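Local coordinates for protein alkyl hydroperoxide reductase AhpD (Deinococcus radiodurans R1, PDB 6K40) that probably reduces peroxides such as alkyl hydroperoxides, as an all-helical AhpD-like protein linked to antioxidant defence, at residues D23-E27 with G28-L32; A59-N62 with Y63-L66; C133-A136 with E137-L141; R179-A183 with L184-P188. One frame throughout, in Å; residues are numbered along the deposited sequence.

Contact 1 (D23-E27 with G28-L32); sequences DNAHE and GVKKL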
loop_
_atom_site.group_PDB
_atom_site.type_symbol
_atom_site.label_atom_id
_atom_site.label_comp_id
_atom_site.label_asym_id
_atom_site.label_seq_id
_atom_site.Cartn_x
_atom_site.Cartn_y
_atom_site.Cartn_z
ATOM N N ASP A 23 -29.332 -5.446 19.761
ATOM C CA ASP A 23 -30.415 -6.221 20.324
ATOM C C ASP A 23 -30.063 -7.694 20.373
ATOM O O ASP A 23 -30.333 -8.372 21.366
ATOM C CB ASP A 23 -31.677 -5.982 19.501
ATOM C CG ASP A 23 -32.385 -4.694 19.882
ATOM O OD1 ASP A 23 -32.727 -3.907 18.971
ATOM O OD2 ASP A 23 -32.623 -4.462 21.088
ATOM N N ASN A 24 -29.447 -8.203 19.317
ATOM C CA ASN A 24 -29.188 -9.627 19.186
ATOM C C ASN A 24 -27.735 -10.006 19.441
ATOM O O ASN A 24 -27.390 -11.184 19.320
ATOM C CB ASN A 24 -29.629 -10.113 17.799
ATOM C CG ASN A 24 -29.000 -9.317 16.670
ATOM O OD1 ASN A 24 -27.919 -8.746 16.818
ATOM N ND2 ASN A 24 -29.678 -9.280 15.527
ATOM N N ALA A 25 -26.877 -9.048 19.775
ATOM C CA ALA A 25 -25.469 -9.363 19.965
ATOM C C ALA A 25 -25.262 -10.128 21.266
ATOM O O ALA A 25 -26.028 -9.992 22.223
ATOM C CB ALA A 25 -24.616 -8.094 19.972
ATOM N N HIS A 26 -24.228 -10.964 21.276
ATOM C CA HIS A 26 -23.772 -11.586 22.509
ATOM C C HIS A 26 -23.447 -10.495 23.525
ATOM O O HIS A 26 -22.977 -9.412 23.167
ATOM C CB HIS A 26 -22.536 -12.437 22.203
ATOM C CG HIS A 26 -22.176 -13.424 23.268
ATOM N ND1 HIS A 26 -21.688 -13.047 24.501
ATOM C CD2 HIS A 26 -22.184 -14.778 23.265
ATOM C CE1 HIS A 26 -21.438 -14.125 25.221
ATOM N NE2 HIS A 26 -21.728 -15.189 24.494
ATOM N N GLU A 27 -23.678 -10.779 24.810
ATOM C CA GLU A 27 -23.468 -9.727 25.804
ATOM C C GLU A 27 -21.992 -9.492 26.112
ATOM O O GLU A 27 -21.634 -8.416 26.614
ATOM C CB GLU A 27 -24.222 -10.063 27.092
ATOM C CG GLU A 27 -25.737 -10.169 26.927
ATOM C CD GLU A 27 -26.407 -8.840 26.611
ATOM O OE1 GLU A 27 -25.860 -7.783 26.992
ATOM O OE2 GLU A 27 -27.494 -8.855 25.993
ATOM N N GLY A 28 -21.113 -10.393 25.684
ATOM C CA GLY A 28 -19.697 -10.178 25.898
ATOM C C GLY A 28 -19.167 -9.392 24.724
ATOM O O GLY A 28 -18.244 -8.582 24.864
ATOM N N VAL A 29 -19.804 -9.578 23.567
ATOM C CA VAL A 29 -19.536 -8.706 22.429
ATOM C C VAL A 29 -19.923 -7.272 22.770
ATOM O O VAL A 29 -19.194 -6.326 22.453
ATOM C CB VAL A 29 -20.272 -9.212 21.176
ATOM C CG1 VAL A 29 -20.134 -8.210 20.048
ATOM C CG2 VAL A 29 -19.728 -10.567 20.757
ATOM N N LYS A 30 -21.073 -7.085 23.422
ATOM C CA LYS A 30 -21.480 -5.738 23.817
ATOM C C LYS A 30 -20.551 -5.165 24.881
ATOM O O LYS A 30 -20.248 -3.962 24.867
ATOM C CB LYS A 30 -22.928 -5.750 24.307
ATOM C CG LYS A 30 -23.954 -5.840 23.189
ATOM C CD LYS A 30 -25.150 -6.680 23.597
ATOM C CE LYS A 30 -26.254 -5.824 24.191
ATOM N NZ LYS A 30 -27.520 -6.595 24.339
ATOM N N LYS A 31 -20.066 -6.005 25.800
ATOM C CA LYS A 31 -19.124 -5.497 26.793
ATOM C C LYS A 31 -17.815 -5.071 26.134
ATOM O O LYS A 31 -17.230 -4.040 26.498
ATOM C CB LYS A 31 -18.866 -6.556 27.867
ATOM C CG LYS A 31 -17.918 -6.099 28.963
ATOM C CD LYS A 31 -17.790 -7.139 30.069
ATOM C CE LYS A 31 -16.782 -8.220 29.707
ATOM N NZ LYS A 31 -17.402 -9.332 28.933
ATOM N N LEU A 32 -17.373 -5.816 25.117
ATOM C CA LEU A 32 -16.172 -5.422 24.389
ATOM C C LEU A 32 -16.408 -4.154 23.578
ATOM O O LEU A 32 -15.516 -3.308 23.471
ATOM C CB LEU A 32 -15.706 -6.560 23.483
ATOM C CG LEU A 32 -14.474 -6.252 22.629
ATOM C CD1 LEU A 32 -13.259 -5.997 23.512
ATOM C CD2 LEU A 32 -14.206 -7.373 21.636
#
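Torsions at His26, Glu27 and Lys30 set up the start of helix 27-40, a worked case of an N-cap made by a histidine. With its CG swung opposite the backbone N (chi1 -164°), His26 brings the ring edge up to the first turn, where ND1 receives the amide of Gly28. Gly28 N lies 3.0 Å from His26 ND1, practically in the ring plane, and the N-H...N angle is a nearly straight 166°. The imidazole thus takes up an N-H that has no preceding helical turn to supply a carbonyl. Its far nitrogen, NE2, is hydrogen-bonded to Glu55 of helix 54-69, so the ring is gripped at both nitrogens and its rotation is fixed.

The second pairing lies one residue on. Glu27 folds at chi2 (-68°) and Lys30 bends twice along its chain, and the two run side by side, pointing the same way. Their ends close a salt bridge in which Lys30 NZ sits 2.8 Å from Glu27 OE2, on the syn side but well out of the carboxylate plane. The same ammonium is hydrogen-bonded to the carbonyl of Glu22, which ties the helix back to the loop before it. A carboxylate in the first turn would also be expected to suit the helix dipole.

In the backbone, His26 O accepts the amide of Lys30. CG and CD of Lys30 touch Ala25 CB, and Val29 leans on the capping residue, its CG2 resting 3.7 Å from His26 CB.

Contact 2 (A59-N62 with Y63-L66); sequences AWWN and YFNL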
loop_
_atom_site.group_PDB
_atom_site.type_symbol
_atom_site.label_atom_id
_atom_site.label_comp_id
_atom_site.label_asym_id
_atom_site.label_seq_id
_atom_site.Cartn_x
_atom_site.Cartn_y
_atom_site.Cartn_z
ATOM N N ALA A 59 -13.284 -15.954 21.622
ATOM C CA ALA A 59 -12.052 -16.737 21.711
ATOM C C ALA A 59 -10.989 -16.207 20.750
ATOM O O ALA A 59 -9.806 -16.083 21.118
ATOM C CB ALA A 59 -12.349 -18.208 21.432
ATOM N N TRP A 60 -11.394 -15.887 19.515
ATOM C CA TRP A 60 -10.462 -15.304 18.560
ATOM C C TRP A 60 -9.845 -14.027 19.107
ATOM O O TRP A 60 -8.639 -13.808 18.974
ATOM C CB TRP A 60 -11.160 -15.021 17.228
ATOM C CG TRP A 60 -10.318 -14.167 16.330
ATOM C CD1 TRP A 60 -9.364 -14.594 15.454
ATOM C CD2 TRP A 60 -10.329 -12.736 16.246
ATOM N NE1 TRP A 60 -8.786 -13.520 14.822
ATOM C CE2 TRP A 60 -9.359 -12.367 15.292
ATOM C CE3 TRP A 60 -11.064 -11.733 16.883
ATOM C CZ2 TRP A 60 -9.108 -11.039 14.961
ATOM C CZ3 TRP A 60 -10.813 -10.416 16.553
ATOM C CH2 TRP A 60 -9.845 -10.079 15.600
ATOM N N TRP A 61 -10.662 -13.165 19.717
ATOM C CA TRP A 61 -10.143 -11.903 20.227
ATOM C C TRP A 61 -9.211 -12.130 21.405
ATOM O O TRP A 61 -8.186 -11.459 21.519
ATOM C CB TRP A 61 -11.278 -10.969 20.632
ATOM C CG TRP A 61 -10.781 -9.731 21.325
ATOM C CD1 TRP A 61 -11.047 -9.345 22.608
ATOM C CD2 TRP A 61 -9.922 -8.723 20.775
ATOM N NE1 TRP A 61 -10.414 -8.159 22.887
ATOM C CE2 TRP A 61 -9.715 -7.757 21.779
ATOM C CE3 TRP A 61 -9.309 -8.544 19.529
ATOM C CZ2 TRP A 61 -8.922 -6.626 21.578
ATOM C CZ3 TRP A 61 -8.521 -7.419 19.331
ATOM C CH2 TRP A 61 -8.336 -6.477 20.350
ATOM N N ASN A 62 -9.552 -13.068 22.289
ATOM C CA ASN A 62 -8.646 -13.417 23.378
ATOM C C ASN A 62 -7.260 -13.764 22.836
ATOM O O ASN A 62 -6.250 -13.155 23.225
ATOM C CB ASN A 62 -9.242 -14.580 24.173
ATOM C CG ASN A 62 -8.370 -15.013 25.322
ATOM O OD1 ASN A 62 -8.238 -14.306 26.322
ATOM N ND2 ASN A 62 -7.778 -16.194 25.197
ATOM N N TYR A 63 -7.207 -14.699 21.883
ATOM C CA TYR A 63 -5.912 -15.110 21.338
ATOM C C TYR A 63 -5.213 -13.959 20.614
ATOM O O TYR A 63 -4.029 -13.688 20.856
ATOM C CB TYR A 63 -6.084 -16.306 20.402
ATOM C CG TYR A 63 -4.796 -16.726 19.719
ATOM C CD1 TYR A 63 -3.593 -16.759 20.416
ATOM C CD2 TYR A 63 -4.782 -17.091 18.378
ATOM C CE1 TYR A 63 -2.416 -17.137 19.797
ATOM C CE2 TYR A 63 -3.608 -17.477 17.756
ATOM C CZ TYR A 63 -2.430 -17.496 18.469
ATOM O OH TYR A 63 -1.266 -17.877 17.846
ATOM N N PHE A 64 -5.930 -13.276 19.717
ATOM C CA PHE A 64 -5.329 -12.227 18.897
ATOM C C PHE A 64 -4.814 -11.081 19.755
ATOM O O PHE A 64 -3.708 -10.574 19.538
ATOM C CB PHE A 64 -6.352 -11.722 17.876
ATOM C CG PHE A 64 -5.835 -10.629 16.983
ATOM C CD1 PHE A 64 -5.177 -10.936 15.802
ATOM C CD2 PHE A 64 -6.009 -9.293 17.321
ATOM C CE1 PHE A 64 -4.700 -9.937 14.979
ATOM C CE2 PHE A 64 -5.530 -8.288 16.503
ATOM C CZ PHE A 64 -4.876 -8.609 15.331
ATOM N N ASN A 65 -5.618 -10.643 20.723
ATOM C CA ASN A 65 -5.208 -9.575 21.621
ATOM C C ASN A 65 -3.971 -9.970 22.410
ATOM O O ASN A 65 -3.036 -9.172 22.542
ATOM C CB ASN A 65 -6.361 -9.230 22.563
ATOM C CG ASN A 65 -6.181 -7.893 23.242
ATOM O OD1 ASN A 65 -5.387 -7.063 22.805
ATOM N ND2 ASN A 65 -6.919 -7.677 24.324
ATOM N N LEU A 66 -3.935 -11.205 22.932
ATOM C CA LEU A 66 -2.747 -11.627 23.669
ATOM C C LEU A 66 -1.514 -11.643 22.771
ATOM O O LEU A 66 -0.427 -11.226 23.189
ATOM C CB LEU A 66 -2.970 -13.002 24.295
ATOM C CG LEU A 66 -1.769 -13.550 25.066
ATOM C CD1 LEU A 66 -1.476 -12.687 26.283
ATOM C CD2 LEU A 66 -2.000 -15.000 25.471
#
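Two tryptophans, Trp60 and Trp61, each meet the residue one turn ahead, Phe64 and Asn65, in i to i+4 pairs along helix 54-69. Both indoles have CG anti to the backbone N (chi1 168° and 173°), which sends them along the helix toward these partners. The closer-fitting pair is an amide laid on an indole. Asn65 CB stands over the centre of the six-membered ring of Trp61, 3.8 Å from its centroid, a CH-pi contact over the face. Beyond CB the carboxamide lies almost flat on the same indole, the planes differing by 17°, and Asn65 CG comes within 3.4 Å of Trp61 CZ2.

The pair of Trp60 and Phe64 is looser. Their rings are again close to parallel but displaced, with little overlap and centroids 5.1 Å apart. Phe64 CB lies over one face of Trp60, offset toward the rim, while Trp60 CZ2 approaches the phenyl face at 3.9 Å from Phe64 CG. At its edge the phenyl ring also receives Trp61, whose CZ3 is 3.7 Å from Phe64 CD2.

Further out, the backbone sets the spacing: Phe64 N bonds to Trp60 O and Asn65 N to Trp61 O. Asn69, another turn on, donates to Asn65 OD1 and steadies the stacked amide, and Phe47 meets Trp61 edge-to-face. Within the all-helical AhpD-like fold, this helix packs on helix 161-184: Phe64 touches Met173 and Thr177, Trp60 touches Met176, and the Tyr63 hydroxyl is hydrogen-bonded to Gln169.

Contact 3 (C133-A136 with E137-L141); sequences CAYA and EKLTL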
loop_
_atom_site.group_PDB
_atom_site.type_symbol
_atom_site.label_atom_id
_atom_site.label_comp_id
_atom_site.label_asym_id
_atom_site.label_seq_id
_atom_site.Cartn_x
_atom_site.Cartn_y
_atom_site.Cartn_z
ATOM N N CYS A 133 11.305 -9.016 7.840
ATOM C CA CYS A 133 10.412 -8.741 6.720
ATOM C C CYS A 133 10.592 -9.760 5.604
ATOM O O CYS A 133 9.610 -10.199 4.996
ATOM C CB CYS A 133 10.654 -7.326 6.186
ATOM S SG CYS A 133 10.031 -5.978 7.221
ATOM N N ALA A 134 11.833 -10.175 5.344
ATOM C CA ALA A 134 12.066 -11.227 4.360
ATOM C C ALA A 134 11.426 -12.535 4.798
ATOM O O ALA A 134 10.806 -13.236 3.987
ATOM C CB ALA A 134 13.567 -11.415 4.132
ATOM N N TYR A 135 11.560 -12.876 6.083
ATOM C CA TYR A 135 10.931 -14.088 6.594
ATOM C C TYR A 135 9.412 -14.007 6.491
ATOM O O TYR A 135 8.757 -14.977 6.088
ATOM C CB TYR A 135 11.365 -14.334 8.039
ATOM C CG TYR A 135 11.042 -15.725 8.533
ATOM C CD1 TYR A 135 11.926 -16.779 8.332
ATOM C CD2 TYR A 135 9.850 -15.985 9.197
ATOM C CE1 TYR A 135 11.630 -18.054 8.781
ATOM C CE2 TYR A 135 9.546 -17.255 9.649
ATOM C CZ TYR A 135 10.438 -18.284 9.440
ATOM O OH TYR A 135 10.134 -19.547 9.887
ATOM N N ALA A 136 8.832 -12.860 6.857
ATOM C CA ALA A 136 7.387 -12.695 6.759
ATOM C C ALA A 136 6.915 -12.843 5.320
ATOM O O ALA A 136 5.902 -13.503 5.052
ATOM C CB ALA A 136 6.975 -11.336 7.323
ATOM N N GLU A 137 7.644 -12.241 4.377
ATOM C CA GLU A 137 7.254 -12.336 2.978
ATOM C C GLU A 137 7.330 -13.772 2.483
ATOM O O GLU A 137 6.418 -14.246 1.793
ATOM C CB GLU A 137 8.134 -11.425 2.123
ATOM C CG GLU A 137 7.860 -11.541 0.633
ATOM C CD GLU A 137 8.045 -10.229 -0.098
ATOM O OE1 GLU A 137 8.112 -9.176 0.568
ATOM O OE2 GLU A 137 8.120 -10.253 -1.343
ATOM N N LYS A 138 8.401 -14.489 2.830
ATOM C CA LYS A 138 8.507 -15.872 2.381
ATOM C C LYS A 138 7.401 -16.733 2.981
ATOM O O LYS A 138 6.790 -17.547 2.277
ATOM C CB LYS A 138 9.881 -16.450 2.720
ATOM C CG LYS A 138 10.228 -17.656 1.861
ATOM C CD LYS A 138 11.346 -18.503 2.444
ATOM C CE LYS A 138 11.335 -19.894 1.820
ATOM N NZ LYS A 138 12.666 -20.557 1.839
ATOM N N LEU A 139 7.121 -16.561 4.278
ATOM C CA LEU A 139 6.096 -17.372 4.927
ATOM C C LEU A 139 4.703 -17.044 4.408
ATOM O O LEU A 139 3.826 -17.916 4.396
ATOM C CB LEU A 139 6.161 -17.192 6.445
ATOM C CG LEU A 139 5.284 -18.115 7.300
ATOM C CD1 LEU A 139 5.533 -19.578 6.969
ATOM C CD2 LEU A 139 5.513 -17.861 8.780
ATOM N N THR A 140 4.480 -15.803 3.969
ATOM C CA THR A 140 3.183 -15.443 3.409
ATOM C C THR A 140 3.020 -15.970 1.988
ATOM O O THR A 140 1.966 -16.520 1.646
ATOM C CB THR A 140 2.999 -13.925 3.431
ATOM O OG1 THR A 140 3.042 -13.454 4.782
ATOM C CG2 THR A 140 1.660 -13.538 2.811
ATOM N N LEU A 141 4.046 -15.819 1.153
ATOM C CA LEU A 141 3.898 -16.114 -0.266
ATOM C C LEU A 141 4.260 -17.547 -0.630
ATOM O O LEU A 141 3.662 -18.107 -1.555
ATOM C CB LEU A 141 4.761 -15.154 -1.089
ATOM C CG LEU A 141 4.395 -13.672 -1.003
ATOM C CD1 LEU A 141 5.308 -12.845 -1.897
ATOM C CD2 LEU A 141 2.937 -13.459 -1.374
#
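Ala136 O accepts two hydrogen bonds from Thr140, one carbonyl serving two donors. Thr140 N and Thr140 OG1 both lie 2.9 Å from Ala136 O, and they arrive from opposite faces of the carbonyl plane. The hydroxyl gets there because it stands beside its own backbone N (chi1 -61°), folded back toward the preceding turn. Asn175 of helix 161-184 makes a further hydrogen bond to the same OG1, so the threonine links two helices.

Regular backbone bonds carry the rest, with Glu137, Lys138 and Leu139 donating to Cys133, Ala134 and Tyr135. This is the last part of helix 127-141 in the all-helical AhpD-like fold.

Apolar contact is slight by comparison: Leu139 CD2 meets the Tyr135 ring obliquely, 4.2 Å from Tyr135 CE2, and both side chains also pack on Ile171 of helix 161-184.

Charged groups lead away from the turn. Lys138, its chain extended, reaches Asp150 in a salt bridge. Glu137 is buried, and its carboxylate is held by Trp120 NE1 at OE1 and, at OE2, by Arg121 together with Arg91 of the second subunit.

Contact 4 (R179-A183 with L184-P188); sequences RVSSA and LGFVP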
loop_
_atom_site.group_PDB
_atom_site.type_symbol
_atom_site.label_atom_id
_atom_site.label_comp_id
_atom_site.label_asym_id
_atom_site.label_seq_id
_atom_site.Cartn_x
_atom_site.Cartn_y
_atom_site.Cartn_z
ATOM N N ARG A 179 -7.386 -13.021 5.310
ATOM C CA ARG A 179 -8.335 -13.838 4.569
ATOM C C ARG A 179 -9.754 -13.631 5.078
ATOM O O ARG A 179 -10.687 -13.489 4.281
ATOM C CB ARG A 179 -7.921 -15.306 4.639
ATOM C CG ARG A 179 -6.850 -15.636 3.616
ATOM C CD ARG A 179 -6.091 -16.904 3.936
ATOM N NE ARG A 179 -5.185 -17.234 2.843
ATOM C CZ ARG A 179 -3.905 -16.880 2.802
ATOM N NH1 ARG A 179 -3.370 -16.193 3.804
ATOM N NH2 ARG A 179 -3.160 -17.219 1.757
ATOM N N VAL A 180 -9.934 -13.566 6.399
ATOM C CA VAL A 180 -11.274 -13.328 6.937
ATOM C C VAL A 180 -11.814 -11.984 6.450
ATOM O O VAL A 180 -12.927 -11.895 5.904
ATOM C CB VAL A 180 -11.266 -13.414 8.473
ATOM C CG1 VAL A 180 -12.605 -12.961 9.036
ATOM C CG2 VAL A 180 -10.953 -14.835 8.922
ATOM N N SER A 181 -11.018 -10.921 6.616
ATOM C CA SER A 181 -11.483 -9.575 6.295
ATOM C C SER A 181 -11.730 -9.397 4.801
ATOM O O SER A 181 -12.690 -8.731 4.406
ATOM C CB SER A 181 -10.465 -8.542 6.785
ATOM O OG SER A 181 -10.415 -8.494 8.200
ATOM N N SER A 182 -10.891 -9.998 3.952
ATOM C CA SER A 182 -11.075 -9.845 2.513
ATOM C C SER A 182 -12.233 -10.699 2.013
ATOM O O SER A 182 -12.968 -10.287 1.105
ATOM C CB SER A 182 -9.793 -10.188 1.754
ATOM O OG SER A 182 -8.647 -9.607 2.351
ATOM N N ALA A 183 -12.410 -11.895 2.585
ATOM C CA ALA A 183 -13.503 -12.754 2.157
ATOM C C ALA A 183 -14.854 -12.164 2.539
ATOM O O ALA A 183 -15.828 -12.305 1.791
ATOM C CB ALA A 183 -13.329 -14.141 2.763
ATOM N N LEU A 184 -14.939 -11.504 3.697
ATOM C CA LEU A 184 -16.225 -11.025 4.186
ATOM C C LEU A 184 -16.411 -9.518 4.030
ATOM O O LEU A 184 -17.400 -8.972 4.534
ATOM C CB LEU A 184 -16.406 -11.436 5.643
ATOM C CG LEU A 184 -16.293 -12.944 5.860
ATOM C CD1 LEU A 184 -16.402 -13.270 7.331
ATOM C CD2 LEU A 184 -17.350 -13.684 5.057
ATOM N N GLY A 185 -15.506 -8.842 3.329
ATOM C CA GLY A 185 -15.693 -7.436 3.002
ATOM C C GLY A 185 -15.688 -6.479 4.175
ATOM O O GLY A 185 -16.502 -5.547 4.212
ATOM N N PHE A 186 -14.776 -6.667 5.125
ATOM C CA PHE A 186 -14.681 -5.764 6.262
ATOM C C PHE A 186 -14.093 -4.422 5.832
ATOM O O PHE A 186 -13.252 -4.345 4.931
ATOM C CB PHE A 186 -13.829 -6.388 7.371
ATOM C CG PHE A 186 -14.444 -7.615 7.999
ATOM C CD1 PHE A 186 -15.716 -8.042 7.639
ATOM C CD2 PHE A 186 -13.746 -8.341 8.953
ATOM C CE1 PHE A 186 -16.276 -9.168 8.213
ATOM C CE2 PHE A 186 -14.302 -9.468 9.533
ATOM C CZ PHE A 186 -15.570 -9.879 9.166
ATOM N N VAL A 187 -14.554 -3.356 6.478
ATOM C CA VAL A 187 -14.195 -1.989 6.122
ATOM C C VAL A 187 -13.533 -1.335 7.329
ATOM O O VAL A 187 -14.123 -1.323 8.410
ATOM C CB VAL A 187 -15.412 -1.163 5.670
ATOM C CG1 VAL A 187 -14.975 0.217 5.210
ATOM C CG2 VAL A 187 -16.163 -1.892 4.568
ATOM N N PRO A 188 -12.333 -0.776 7.192
ATOM C CA PRO A 188 -11.689 -0.124 8.338
ATOM C C PRO A 188 -12.369 1.187 8.697
ATOM O O PRO A 188 -12.887 1.904 7.835
ATOM C CB PRO A 188 -10.254 0.109 7.855
ATOM C CG PRO A 188 -10.365 0.191 6.375
ATOM C CD PRO A 188 -11.515 -0.696 5.969
#
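Helix 161-184 ends in a C-cap with the 6→1 bond and the positive-phi glycine of a Schellman motif. Gly185 is the first residue to leave helical geometry (phi 66°), a conformation that favours glycine. The chain then turns sharply, so that Phe186 N meets Ser181 O at 3.0 Å, in the carbonyl plane and with an N-H...O angle of 163°. Two residues earlier, Leu184 N still makes an ordinary helical bond to Val180 O.

This turn lays Phe186 against the last helical turn, its CG standing beside the backbone N (chi1 -66°) and directing the ring at Ser181 and Val180. The ring approaches obliquely, with Phe186 CD2 3.4 Å from Ser181 OG and Phe186 CE2 3.9 Å from Val180 CG1. Val180 CG1 is also met by Leu184 CD1, at 4.2 Å, which makes it a shared apolar partner for the residues before and after the glycine. Ser182, turned away from this cluster, hydrogen-bonds through OG to the carbonyl O of Asn178.

Phe186 is wedged between helix 161-184 and two others, touching Val46 and Ala49 of helix 45-49 and Tyr94 of helix 93-107. Pro188 continues along helix 93-107, on Val93 and Val97, while Ser182 packs on Gln122 of the second subunit.

Overall arrangement
All four contacts are short-range, and together they sample the start, the body and the end of helices. Contact 1, far from the chain's centre, relies on an imidazole cap and a salt bridge; contact 2, the most superficial, on aromatic and amide stacking. Contact 3, with half its touching residues buried, combines a doubly used carbonyl with a buried carboxylate whose salt bridges include one across the subunit boundary. Contact 4 closes its helix with a backbone 6→1 bond and apolar packing. Contacts 1 and 2 touch through Leu32 and Trp61, whereas contacts 1 and 3 lie on opposite sides of the chain's centre. Helix 161-184 is shared by three of the four: it ends in contact 4 and packs on contacts 2 and 3.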